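Local coordinates for G-protein alpha subunit Galpha7 (Naegleria fowleri, PDB 6NE6) that probably binds and hydrolyses GTP as the alpha subunit of a heterotrimeric G protein, switching between nucleotide states to relay signals, at residues Val203-Ser207 with Leu247-Asp251; Asn220-Leu226 with Asp265-Glu269; Ser225-Gly230 with Met287-Asp292; Ile257-Leu263 with Glu274-Ala280. All coordinates share one frame; numbering follows the deposited sequence. Where two conformers were deposited one is given.

Interaction 1: Val203-Ser207 with Leu247-Asp251; sequences VCSLS and LNKHD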
loop_
_atom_site.group_PDB
_atom_site.type_symbol
_atom_site.label_atom_id
_atom_site.label_comp_id
_atom_site.label_asym_id
_atom_site.label_seq_id
_atom_site.Cartn_x
_atom_site.Cartn_y
_atom_site.Cartn_z
ATOM N N VAL A 203 -4.813 3.515 8.662
ATOM C CA VAL A 203 -3.761 3.861 7.705
ATOM C C VAL A 203 -4.389 4.521 6.487
ATOM O O VAL A 203 -5.285 3.941 5.852
ATOM C CB VAL A 203 -2.964 2.621 7.278
ATOM C CG1 VAL A 203 -1.810 3.030 6.356
ATOM C CG2 VAL A 203 -2.459 1.854 8.501
ATOM N N CYS A 204 -3.897 5.718 6.144
ATOM C CA CYS A 204 -4.353 6.462 4.977
ATOM C C CYS A 204 -3.148 6.857 4.154
ATOM O O CYS A 204 -2.095 7.181 4.708
ATOM C CB CYS A 204 -5.121 7.729 5.357
ATOM S SG CYS A 204 -6.714 7.385 6.142
ATOM N N SER A 205 -3.308 6.841 2.833
ATOM C CA SER A 205 -2.215 7.240 1.955
ATOM C C SER A 205 -2.122 8.760 1.854
ATOM O O SER A 205 -3.101 9.428 1.510
ATOM C CB SER A 205 -2.407 6.633 0.566
ATOM O OG SER A 205 -1.469 7.194 -0.344
ATOM N N LEU A 206 -0.930 9.301 2.135
ATOM C CA LEU A 206 -0.670 10.714 1.875
ATOM C C LEU A 206 -0.513 10.981 0.383
ATOM O O LEU A 206 -0.781 12.089 -0.087
ATOM C CB LEU A 206 0.592 11.135 2.619
ATOM C CG LEU A 206 0.856 12.583 3.015
ATOM C CD1 LEU A 206 -0.314 13.153 3.795
ATOM C CD2 LEU A 206 2.137 12.622 3.842
ATOM N N SER A 207 -0.064 9.991 -0.372
ATOM C CA SER A 207 0.315 10.241 -1.756
ATOM C C SER A 207 -0.866 10.194 -2.714
ATOM O O SER A 207 -0.682 10.547 -3.887
ATOM C CB SER A 207 1.373 9.233 -2.204
ATOM O OG SER A 207 0.875 7.910 -2.087
ATOM N N LEU A 247 -0.499 8.472 8.456
ATOM C CA LEU A 247 -0.521 9.016 7.098
ATOM C C LEU A 247 0.716 8.456 6.412
ATOM O O LEU A 247 1.837 8.905 6.666
ATOM C CB LEU A 247 -0.569 10.544 7.121
ATOM C CG LEU A 247 -1.866 11.086 7.752
ATOM C CD1 LEU A 247 -1.834 12.611 7.967
ATOM C CD2 LEU A 247 -3.076 10.702 6.922
ATOM N N ASN A 248 0.503 7.447 5.567
ATOM C CA ASN A 248 1.533 6.589 5.019
ATOM C C ASN A 248 1.959 7.085 3.637
ATOM O O ASN A 248 1.375 8.017 3.069
ATOM C CB ASN A 248 1.004 5.146 4.969
ATOM C CG ASN A 248 2.059 4.131 4.580
ATOM O OD1 ASN A 248 3.242 4.280 4.888
ATOM N ND2 ASN A 248 1.625 3.085 3.890
ATOM N N LYS A 249 3.010 6.465 3.111
ATOM C CA LYS A 249 3.595 6.825 1.816
ATOM C C LYS A 249 4.112 8.262 1.815
ATOM O O LYS A 249 4.076 8.945 0.788
ATOM C CB LYS A 249 2.607 6.585 0.665
ATOM C CG LYS A 249 1.970 5.193 0.690
ATOM C CD LYS A 249 1.118 4.942 -0.545
ATOM C CE LYS A 249 0.464 3.567 -0.490
ATOM N NZ LYS A 249 -0.275 3.279 -1.769
ATOM N N HIS A 250 4.624 8.702 2.968
ATOM C CA HIS A 250 5.088 10.080 3.127
ATOM C C HIS A 250 6.156 10.436 2.093
ATOM O O HIS A 250 6.094 11.494 1.461
ATOM C CB HIS A 250 5.625 10.278 4.551
ATOM C CG HIS A 250 6.332 11.580 4.757
ATOM N ND1 HIS A 250 7.654 11.767 4.429
ATOM C CD2 HIS A 250 5.909 12.751 5.296
ATOM C CE1 HIS A 250 8.010 13.006 4.718
ATOM N NE2 HIS A 250 6.972 13.621 5.259
ATOM N N ASP A 251 7.150 9.569 1.903
ATOM C CA ASP A 251 8.232 9.916 0.984
ATOM C C ASP A 251 7.750 9.974 -0.473
ATOM O O ASP A 251 8.246 10.800 -1.254
ATOM C CB ASP A 251 9.396 8.932 1.163
ATOM C CG ASP A 251 10.157 9.140 2.492
ATOM O OD1 ASP A 251 9.890 10.127 3.218
ATOM O OD2 ASP A 251 11.023 8.300 2.822
HETATM O O HOH W 1 -1.723 5.645 -2.388
#

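Interaction 2: Asn220-Leu226 with Asp265-Glu269; sequences NRMKESL and DTFEE. With EDO (1,2-ethanediol), chain D.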
loop_
_atom_site.group_PDB
_atom_site.type_symbol
_atom_site.label_atom_id
_atom_site.label_comp_id
_atom_site.label_asym_id
_atom_site.label_seq_id
_atom_site.Cartn_x
_atom_site.Cartn_y
_atom_site.Cartn_z
ATOM N N ASN A 220 -12.072 11.608 -6.220
ATOM C CA ASN A 220 -10.690 11.699 -5.779
ATOM C C ASN A 220 -10.448 10.773 -4.594
ATOM O O ASN A 220 -11.263 10.708 -3.671
ATOM C CB ASN A 220 -10.371 13.143 -5.397
ATOM C CG ASN A 220 -8.983 13.297 -4.827
ATOM O OD1 ASN A 220 -8.789 13.238 -3.613
ATOM N ND2 ASN A 220 -8.004 13.499 -5.704
ATOM N N ARG A 221 -9.298 10.078 -4.603
ATOM C CA ARG A 221 -9.026 9.081 -3.566
ATOM C C ARG A 221 -8.931 9.710 -2.179
ATOM O O ARG A 221 -9.427 9.142 -1.200
ATOM C CB ARG A 221 -7.731 8.325 -3.863
ATOM C CG ARG A 221 -7.854 7.301 -4.981
ATOM C CD ARG A 221 -6.683 6.314 -4.954
ATOM N NE ARG A 221 -6.765 5.383 -6.088
ATOM C CZ ARG A 221 -5.999 4.306 -6.222
ATOM N NH1 ARG A 221 -5.097 4.016 -5.289
ATOM N NH2 ARG A 221 -6.143 3.515 -7.281
ATOM N N MET A 222 -8.241 10.849 -2.062
ATOM C CA MET A 222 -8.083 11.446 -0.743
ATOM C C MET A 222 -9.397 12.017 -0.230
ATOM O O MET A 222 -9.693 11.917 0.969
ATOM C CB MET A 222 -6.994 12.521 -0.770
ATOM C CG MET A 222 -6.705 13.080 0.616
ATOM S SD MET A 222 -5.224 14.105 0.682
ATOM C CE MET A 222 -3.956 12.840 0.722
ATOM N N LYS A 223 -10.205 12.613 -1.115
ATOM C CA LYS A 223 -11.520 13.082 -0.683
ATOM C C LYS A 223 -12.371 11.928 -0.189
ATOM O O LYS A 223 -13.093 12.062 0.809
ATOM C CB LYS A 223 -12.227 13.829 -1.810
ATOM C CG LYS A 223 -11.545 15.152 -2.110
ATOM C CD LYS A 223 -12.273 15.947 -3.165
ATOM C CE LYS A 223 -11.551 17.262 -3.390
ATOM N NZ LYS A 223 -12.201 18.051 -4.467
ATOM N N GLU A 224 -12.280 10.774 -0.856
ATOM C CA GLU A 224 -13.062 9.623 -0.418
ATOM C C GLU A 224 -12.537 9.092 0.912
ATOM O O GLU A 224 -13.326 8.758 1.806
ATOM C CB GLU A 224 -13.048 8.547 -1.503
ATOM C CG GLU A 224 -13.747 7.238 -1.142
ATOM C CD GLU A 224 -15.255 7.381 -1.030
ATOM O OE1 GLU A 224 -15.807 8.402 -1.498
ATOM O OE2 GLU A 224 -15.888 6.460 -0.470
ATOM N N SER A 225 -11.211 9.037 1.066
ATOM C CA SER A 225 -10.632 8.548 2.315
ATOM C C SER A 225 -10.980 9.464 3.481
ATOM O O SER A 225 -11.261 8.987 4.585
ATOM C CB SER A 225 -9.115 8.415 2.185
ATOM O OG SER A 225 -8.766 7.441 1.216
ATOM N N LEU A 226 -10.950 10.781 3.263
ATOM C CA LEU A 226 -11.378 11.708 4.313
ATOM C C LEU A 226 -12.827 11.458 4.712
ATOM O O LEU A 226 -13.159 11.452 5.905
ATOM C CB LEU A 226 -11.217 13.148 3.838
ATOM C CG LEU A 226 -9.807 13.714 3.891
ATOM C CD1 LEU A 226 -9.736 14.919 2.947
ATOM C CD2 LEU A 226 -9.461 14.111 5.336
ATOM N N ASP A 265 -4.628 21.670 -6.830
ATOM C CA ASP A 265 -5.421 21.169 -7.944
ATOM C C ASP A 265 -6.468 20.160 -7.498
ATOM O O ASP A 265 -7.412 19.898 -8.251
ATOM C CB ASP A 265 -4.514 20.553 -9.013
ATOM C CG ASP A 265 -3.869 21.603 -9.902
ATOM O OD1 ASP A 265 -4.423 22.719 -10.006
ATOM O OD2 ASP A 265 -2.814 21.320 -10.506
ATOM N N THR A 266 -6.313 19.578 -6.308
ATOM C CA THR A 266 -7.336 18.767 -5.659
ATOM C C THR A 266 -8.099 19.526 -4.583
ATOM O O THR A 266 -9.321 19.405 -4.497
ATOM C CB THR A 266 -6.718 17.529 -5.009
ATOM O OG1 THR A 266 -5.973 16.794 -5.987
ATOM C CG2 THR A 266 -7.822 16.643 -4.411
ATOM N N PHE A 267 -7.396 20.268 -3.730
ATOM C CA PHE A 267 -8.006 20.960 -2.594
ATOM C C PHE A 267 -7.822 22.463 -2.769
ATOM O O PHE A 267 -6.781 23.022 -2.402
ATOM C CB PHE A 267 -7.404 20.470 -1.280
ATOM C CG PHE A 267 -7.699 19.023 -0.992
ATOM C CD1 PHE A 267 -8.917 18.651 -0.449
ATOM C CD2 PHE A 267 -6.766 18.039 -1.277
ATOM C CE1 PHE A 267 -9.198 17.332 -0.194
ATOM C CE2 PHE A 267 -7.045 16.717 -1.019
ATOM C CZ PHE A 267 -8.268 16.364 -0.483
ATOM N N GLU A 268 -8.853 23.120 -3.303
ATOM C CA GLU A 268 -8.772 24.548 -3.580
ATOM C C GLU A 268 -8.565 25.378 -2.323
ATOM O O GLU A 268 -8.120 26.525 -2.424
ATOM C CB GLU A 268 -10.039 25.012 -4.298
ATOM C CG GLU A 268 -10.211 24.422 -5.688
ATOM C CD GLU A 268 -11.330 25.100 -6.461
ATOM O OE1 GLU A 268 -11.909 26.073 -5.934
ATOM O OE2 GLU A 268 -11.627 24.663 -7.594
ATOM N N GLU A 269 -8.885 24.838 -1.144
ATOM C CA GLU A 269 -8.662 25.558 0.101
ATOM C C GLU A 269 -7.195 25.589 0.523
ATOM O O GLU A 269 -6.849 26.364 1.420
ATOM C CB GLU A 269 -9.506 24.945 1.224
HETATM C C1 EDO D . -3.533 0.604 -7.244
HETATM O O1 EDO D . -4.539 1.157 -6.385
HETATM C C2 EDO D . -4.022 0.648 -8.686
HETATM O O2 EDO D . -4.238 2.015 -9.057
#

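Interaction 3: Ser225-Gly230 with Met287-Asp292; sequences SLSLFG and MYKEKD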
loop_
_atom_site.group_PDB
_atom_site.type_symbol
_atom_site.label_atom_id
_atom_site.label_comp_id
_atom_site.label_asym_id
_atom_site.label_seq_id
_atom_site.Cartn_x
_atom_site.Cartn_y
_atom_site.Cartn_z
ATOM N N SER A 225 -11.211 9.037 1.066
ATOM C CA SER A 225 -10.632 8.548 2.315
ATOM C C SER A 225 -10.980 9.464 3.481
ATOM O O SER A 225 -11.261 8.987 4.585
ATOM C CB SER A 225 -9.115 8.415 2.185
ATOM O OG SER A 225 -8.766 7.441 1.216
ATOM N N LEU A 226 -10.950 10.781 3.263
ATOM C CA LEU A 226 -11.378 11.708 4.313
ATOM C C LEU A 226 -12.827 11.458 4.712
ATOM O O LEU A 226 -13.159 11.452 5.905
ATOM C CB LEU A 226 -11.217 13.148 3.838
ATOM C CG LEU A 226 -9.807 13.714 3.891
ATOM C CD1 LEU A 226 -9.736 14.919 2.947
ATOM C CD2 LEU A 226 -9.461 14.111 5.336
ATOM N N SER A 227 -13.703 11.248 3.728
ATOM C CA SER A 227 -15.112 10.976 4.016
ATOM C C SER A 227 -15.280 9.672 4.798
ATOM O O SER A 227 -16.020 9.619 5.791
ATOM C CB SER A 227 -15.905 10.943 2.710
ATOM O OG SER A 227 -17.291 10.820 2.972
ATOM N N LEU A 228 -14.587 8.612 4.373
ATOM C CA LEU A 228 -14.674 7.331 5.066
ATOM C C LEU A 228 -14.095 7.420 6.473
ATOM O O LEU A 228 -14.658 6.847 7.417
ATOM C CB LEU A 228 -13.945 6.245 4.273
ATOM C CG LEU A 228 -14.511 5.770 2.938
ATOM C CD1 LEU A 228 -13.474 4.905 2.241
ATOM C CD2 LEU A 228 -15.804 4.996 3.165
ATOM N N PHE A 229 -12.960 8.110 6.629
ATOM C CA PHE A 229 -12.380 8.271 7.957
ATOM C C PHE A 229 -13.335 9.023 8.873
ATOM O O PHE A 229 -13.501 8.657 10.043
ATOM C CB PHE A 229 -11.029 9.000 7.901
ATOM C CG PHE A 229 -10.484 9.345 9.267
ATOM C CD1 PHE A 229 -9.928 8.366 10.078
ATOM C CD2 PHE A 229 -10.574 10.644 9.759
ATOM C CE1 PHE A 229 -9.451 8.681 11.360
ATOM C CE2 PHE A 229 -10.104 10.967 11.040
ATOM C CZ PHE A 229 -9.535 9.987 11.838
ATOM N N GLY A 230 -13.959 10.082 8.360
ATOM C CA GLY A 230 -14.939 10.807 9.152
ATOM C C GLY A 230 -16.067 9.914 9.631
ATOM O O GLY A 230 -16.467 9.973 10.798
ATOM N N MET A 287 -6.843 18.468 7.729
ATOM C CA MET A 287 -8.129 18.026 7.200
ATOM C C MET A 287 -8.593 16.754 7.897
ATOM O O MET A 287 -9.778 16.610 8.226
ATOM C CB MET A 287 -8.049 17.804 5.687
ATOM C CG MET A 287 -7.974 19.072 4.855
ATOM S SD MET A 287 -8.340 18.702 3.116
ATOM C CE MET A 287 -6.860 17.806 2.628
ATOM N N TYR A 288 -7.674 15.821 8.140
ATOM C CA TYR A 288 -8.054 14.608 8.855
ATOM C C TYR A 288 -8.459 14.913 10.292
ATOM O O TYR A 288 -9.469 14.394 10.780
ATOM C CB TYR A 288 -6.914 13.587 8.807
ATOM C CG TYR A 288 -6.988 12.711 7.561
ATOM C CD1 TYR A 288 -7.872 11.641 7.507
ATOM C CD2 TYR A 288 -6.188 12.971 6.439
ATOM C CE1 TYR A 288 -7.965 10.849 6.380
ATOM C CE2 TYR A 288 -6.275 12.177 5.311
ATOM C CZ TYR A 288 -7.160 11.119 5.294
ATOM O OH TYR A 288 -7.268 10.327 4.183
ATOM N N LYS A 289 -7.706 15.771 10.982
ATOM C CA LYS A 289 -8.086 16.075 12.357
ATOM C C LYS A 289 -9.428 16.793 12.418
ATOM O O LYS A 289 -10.191 16.595 13.375
ATOM C CB LYS A 289 -6.994 16.891 13.051
ATOM C CG LYS A 289 -5.719 16.072 13.286
ATOM C CD LYS A 289 -4.565 16.914 13.801
ATOM C CE LYS A 289 -4.778 17.329 15.245
ATOM N NZ LYS A 289 -3.615 18.103 15.761
ATOM N N GLU A 290 -9.751 17.591 11.394
ATOM C CA GLU A 290 -11.040 18.276 11.369
ATOM C C GLU A 290 -12.190 17.277 11.308
ATOM O O GLU A 290 -13.255 17.514 11.898
ATOM C CB GLU A 290 -11.080 19.249 10.187
ATOM C CG GLU A 290 -12.249 20.244 10.199
ATOM C CD GLU A 290 -13.572 19.642 9.746
ATOM O OE1 GLU A 290 -13.568 18.713 8.901
ATOM O OE2 GLU A 290 -14.624 20.103 10.242
ATOM N N LYS A 291 -11.982 16.146 10.629
ATOM C CA LYS A 291 -12.980 15.085 10.574
ATOM C C LYS A 291 -13.212 14.443 11.928
ATOM O O LYS A 291 -14.283 13.862 12.151
ATOM C CB LYS A 291 -12.544 14.010 9.572
ATOM C CG LYS A 291 -12.649 14.442 8.120
ATOM C CD LYS A 291 -14.097 14.776 7.805
ATOM C CE LYS A 291 -14.376 14.797 6.329
ATOM N NZ LYS A 291 -15.832 15.022 6.089
ATOM N N ASP A 292 -12.232 14.529 12.827
ATOM C CA ASP A 292 -12.271 13.864 14.132
ATOM C C ASP A 292 -12.889 14.835 15.136
ATOM O O ASP A 292 -12.218 15.423 15.986
ATOM C CB ASP A 292 -10.866 13.417 14.524
ATOM C CG ASP A 292 -10.803 12.783 15.903
ATOM O OD1 ASP A 292 -11.854 12.297 16.378
ATOM O OD2 ASP A 292 -9.707 12.803 16.519
HETATM O O HOH W 2 -17.378 11.987 6.636
#

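Interaction 4: Ile257-Leu263 with Glu274-Ala280; sequences IKNGSRL and ENDPDAA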
loop_
_atom_site.group_PDB
_atom_site.type_symbol
_atom_site.label_atom_id
_atom_site.label_comp_id
_atom_site.label_asym_id
_atom_site.label_seq_id
_atom_site.Cartn_x
_atom_site.Cartn_y
_atom_site.Cartn_z
ATOM N N ILE A 257 5.029 16.137 -4.652
ATOM C CA ILE A 257 4.993 17.588 -4.470
ATOM C C ILE A 257 6.238 18.231 -5.071
ATOM O O ILE A 257 6.153 19.229 -5.799
ATOM C CB ILE A 257 4.853 17.944 -2.979
ATOM C CG1 ILE A 257 3.527 17.415 -2.411
ATOM C CG2 ILE A 257 5.049 19.460 -2.768
ATOM C CD1 ILE A 257 2.274 18.131 -2.919
ATOM N N LYS A 258 7.419 17.669 -4.775
ATOM C CA LYS A 258 8.640 18.234 -5.342
ATOM C C LYS A 258 8.644 18.168 -6.868
ATOM O O LYS A 258 9.254 19.019 -7.520
ATOM C CB LYS A 258 9.871 17.523 -4.778
ATOM C CG LYS A 258 10.111 17.835 -3.303
ATOM C CD LYS A 258 11.418 17.236 -2.791
ATOM C CE LYS A 258 11.686 17.689 -1.357
ATOM N NZ LYS A 258 12.964 17.152 -0.797
ATOM N N ASN A 259 7.976 17.176 -7.456
ATOM C CA ASN A 259 8.000 17.017 -8.905
ATOM C C ASN A 259 6.911 17.804 -9.616
ATOM O O ASN A 259 6.803 17.708 -10.839
ATOM C CB ASN A 259 7.902 15.537 -9.276
ATOM C CG ASN A 259 9.187 14.806 -9.006
ATOM O OD1 ASN A 259 10.238 15.432 -8.876
ATOM N ND2 ASN A 259 9.123 13.482 -8.929
ATOM N N GLY A 260 6.110 18.574 -8.891
ATOM C CA GLY A 260 5.178 19.497 -9.505
ATOM C C GLY A 260 3.708 19.121 -9.467
ATOM O O GLY A 260 2.909 19.812 -10.101
ATOM N N SER A 261 3.316 18.055 -8.764
ATOM C CA SER A 261 1.898 17.753 -8.595
ATOM C C SER A 261 1.348 18.623 -7.470
ATOM O O SER A 261 1.799 18.512 -6.327
ATOM C CB SER A 261 1.685 16.270 -8.280
ATOM O OG SER A 261 0.284 15.968 -8.296
ATOM N N ARG A 262 0.383 19.488 -7.787
ATOM C CA ARG A 262 -0.020 20.558 -6.876
ATOM C C ARG A 262 -1.193 20.121 -6.010
ATOM O O ARG A 262 -2.219 19.673 -6.528
ATOM C CB ARG A 262 -0.407 21.813 -7.661
ATOM C CG ARG A 262 0.677 22.321 -8.606
ATOM C CD ARG A 262 0.208 23.551 -9.378
ATOM N NE ARG A 262 -0.173 24.641 -8.487
ATOM C CZ ARG A 262 -1.407 25.132 -8.378
ATOM N NH1 ARG A 262 -2.397 24.640 -9.118
ATOM N NH2 ARG A 262 -1.651 26.125 -7.532
ATOM N N LEU A 263 -1.047 20.267 -4.694
ATOM C CA LEU A 263 -2.148 19.902 -3.807
ATOM C C LEU A 263 -3.392 20.727 -4.119
ATOM O O LEU A 263 -4.515 20.212 -4.063
ATOM C CB LEU A 263 -1.733 20.095 -2.351
ATOM C CG LEU A 263 -2.757 19.678 -1.304
ATOM C CD1 LEU A 263 -3.061 18.183 -1.460
ATOM C CD2 LEU A 263 -2.209 19.988 0.098
ATOM N N GLU A 274 3.863 26.641 -3.071
ATOM C CA GLU A 274 4.066 25.614 -4.081
ATOM C C GLU A 274 5.331 24.808 -3.795
ATOM O O GLU A 274 6.294 25.311 -3.211
ATOM C CB GLU A 274 4.180 26.255 -5.463
ATOM C CG GLU A 274 2.976 27.067 -5.871
ATOM C CD GLU A 274 1.771 26.199 -6.164
ATOM O OE1 GLU A 274 1.949 25.091 -6.718
ATOM O OE2 GLU A 274 0.647 26.627 -5.836
ATOM N N ASN A 275 5.327 23.551 -4.248
ATOM C CA ASN A 275 6.475 22.645 -4.119
ATOM C C ASN A 275 6.998 22.593 -2.683
ATOM O O ASN A 275 8.200 22.476 -2.456
ATOM C CB ASN A 275 7.608 23.034 -5.084
ATOM C CG ASN A 275 7.152 23.101 -6.530
ATOM O OD1 ASN A 275 7.173 22.102 -7.250
ATOM N ND2 ASN A 275 6.743 24.283 -6.962
ATOM N N ASP A 276 6.097 22.697 -1.706
ATOM C CA ASP A 276 6.445 22.707 -0.281
ATOM C C ASP A 276 5.762 21.519 0.384
ATOM O O ASP A 276 4.575 21.608 0.754
ATOM C CB ASP A 276 5.998 24.018 0.366
ATOM C CG ASP A 276 6.465 24.172 1.812
ATOM O OD1 ASP A 276 6.643 23.166 2.536
ATOM O OD2 ASP A 276 6.636 25.333 2.237
ATOM N N PRO A 277 6.450 20.386 0.547
ATOM C CA PRO A 277 5.771 19.197 1.085
ATOM C C PRO A 277 5.345 19.347 2.527
ATOM O O PRO A 277 4.343 18.741 2.931
ATOM C CB PRO A 277 6.819 18.084 0.935
ATOM C CG PRO A 277 7.824 18.609 -0.060
ATOM C CD PRO A 277 7.821 20.093 0.083
ATOM N N ASP A 278 6.093 20.107 3.327
ATOM C CA ASP A 278 5.752 20.209 4.741
ATOM C C ASP A 278 4.484 21.027 4.935
ATOM O O ASP A 278 3.611 20.652 5.728
ATOM C CB ASP A 278 6.929 20.806 5.516
ATOM C CG ASP A 278 8.072 19.815 5.688
ATOM O OD1 ASP A 278 7.882 18.618 5.377
ATOM O OD2 ASP A 278 9.157 20.230 6.135
ATOM N N ALA A 279 4.354 22.136 4.207
ATOM C CA ALA A 279 3.118 22.907 4.271
ATOM C C ALA A 279 1.941 22.081 3.778
ATOM O O ALA A 279 0.855 22.113 4.372
ATOM C CB ALA A 279 3.253 24.196 3.458
ATOM N N ALA A 280 2.149 21.313 2.704
ATOM C CA ALA A 280 1.067 20.526 2.133
ATOM C C ALA A 280 0.673 19.374 3.051
ATOM O O ALA A 280 -0.518 19.100 3.231
ATOM C CB ALA A 280 1.473 20.011 0.752
#

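Interaction 1: Val203-Ser207 with Leu247-Asp251
Leu-206 brings methyl CD2 to 4.0 Å from His-250 CD2, the two side chains running side by side in the same direction. At the edge of that imidazole, ND1 donates to Asp-251 OD1 (3.0 Å); the oxygen lies in the ring plane and is met on its anti side. The other flat group, the Asn-248 amide, turns its polar end to residues beyond the two strands: ND2 donates to Ser-20 O, and OD1 accepts from Ala-305 N and, weakly, from Lys-249 N. The Asn-248 and Val-203 side chains cross at a slant, CB of Asn-248 3.8 Å from CG1 of Val-203. Both backbone polar atoms of Asn-248 bond to the neighbouring strand segment: its N donates to Cys-204 O (2.7 Å, 172° at the hydrogen), and its O accepts from Leu-206 N at 2.8 Å. Lys-249 then reaches out fully extended, CD passing 3.4 Å from both Ser-205 OG and Ser-207 OG. Its NZ shares a water with Ser-205 OG and also meets Asp-129 in a salt bridge and Asp-19 O. Residues 248-251 spell the NKxD motif, which in related G proteins recognises the guanine base. Strands 199-205 and 242-248 are parallel neighbours in the central sheet, joined through helix 221-235 as a beta-alpha-beta unit. Cys-204 and Leu-247 pack together on one face of the sheet under Tyr-288 of helix 277-291, and strand 297-302 flanks Leu-247 at the sheet's outer edge.

Interaction 2: Asn220-Leu226 with Asp265-Glu269
Thr-266 meets Asn-220 through its methyl, CG2 lying 3.4 Å from the amide ND2; the two side chains come from opposite directions. That ND2 and the threonine OG1 both bond to Phe-209 O. Asn-220 is the N-cap of the helix: with CG anti to its backbone N (chi1 176°), OD1 reaches forward into the first turn to accept from Lys-223 N (2.9 Å), in the carbonyl plane and on a lone pair. Thr-266 O accepts a weak hydrogen bond from Lys-223 NZ at 3.2 Å, delivered by a lysine chain extended beyond CG. Next comes Phe-267, whose ring enters between the side chains of helix 221-235, with Thr-266 CG2 over one face, offset toward the rim. The Met-222 side chain crosses that of Phe-267 at about a right angle, SD 3.6 Å from CE2 in an oblique Met-aromatic contact. Lys-223 slides past in the opposite direction, CG 3.7 Å from CE1, and Leu-226 CD1 comes to 4.0 Å from the same ring carbon. The contact thus joins the first two turns of the helix to a loop chiefly by apolar and sulfur-aromatic packing, and the ammonium, too far from the ring for more than a weak cation-pi attraction, adds only a modest polar tie.

Interaction 3: Ser225-Gly230 with Met287-Asp292
Helix 225-230 and helix 287-291 run roughly parallel, their axes 9.3 Å apart at an angle of 29°, drawing Gly-230 CA to within 4.9 Å of Lys-291 CA. They are neighbours in the helical layer on one face of the central sheet of the Ras-like P-loop NTPase fold. Leu-226 sets methyl CD2 almost exactly over the middle of the Tyr-288 ring, 3.4 Å from the centroid, a clear CH-pi contact. Its other methyl, CD1, approaches Met-287 SD at 4.0 Å. Phe-229 and Tyr-288 form an offset edge-to-face pair with planes at 68°, the tyrosine edge directed at the phenylalanine face. With CG anti to its backbone N (chi1 172°), Phe-229 is swung toward the second helix, where CE2 reaches Tyr-288 O at 3.5 Å; a further edge-to-face pair ties this ring to Phe-202 of the sheet. Tyr-288 OH ends beside Ser-225 CB (3.3 Å). Lys-291, bent at chi2, lays its aliphatic chain along the first helix, CE 3.6 Å from Leu-226 O. Beyond it, a water donates to Ser-227 O at 2.9 Å and weakly accepts from Lys-291 NZ.

Interaction 4: Ile257-Leu263 with Glu274-Ala280
Ile-257 fills the tight side of this contact. Its CG2, anti to the backbone N, presses against the chain at Asp-276 N (3.6 Å) and touches Pro-277 CG, while CD1 on its other branch points to Ala-280 CB. Leu-263 approaches the same alanine, CD2 3.7 Å from Ala-280 CB, so both residues pack against this methyl; Phe-253 of helix 250-258 touches it as well. The segments are the end of one helix and the start of the next. Gly-260 closes helix 250-258 in a Schellman motif, its positive phi (107°) suiting a residue without a side chain, and Asp-276 is the N-cap of helix 277-291, OD1 accepting from Ala-279 N at 3.0 Å from above the carboxylate plane. Toward solvent the packing thins to Lys-258, whose side chain crosses that of Pro-277 at about a right angle with CG 4.0 Å from Pro-277 CG, and to the salt bridge of Arg-262 with Glu-274. There the guanidinium grips side-on: NE donates to OE1 of Glu-274 at 2.8 Å and NH2 to its OE2 at 2.9 Å, both oxygens met on their syn sides, with the two planes 24° apart. The remaining nitrogen, NH1 of Arg-262, salt-bridges Asp-265.

In the fold
Interaction 1 is the most deeply buried, joining two parallel strands of the sheet, while interactions 2, 3 and 4 lie in the layer of helices and loops on one side of it. Interactions 2 and 3 share helix 221-235, with centres about 11 Å apart; they overlap at Ser-225 and Leu-226 and touch where Phe-267 meets Met-287. Both also reach interaction 1, through Met-222 and Tyr-288. Interaction 4 uses helix 250-258, which begins in interaction 1, and helix 277-291, which ends in interaction 3; along the chain it is nested within interaction 3. The probable guanine-recognition loop thus leads directly into helix 250-258, and the strand pair before it packs against helices 221-235 and 277-291.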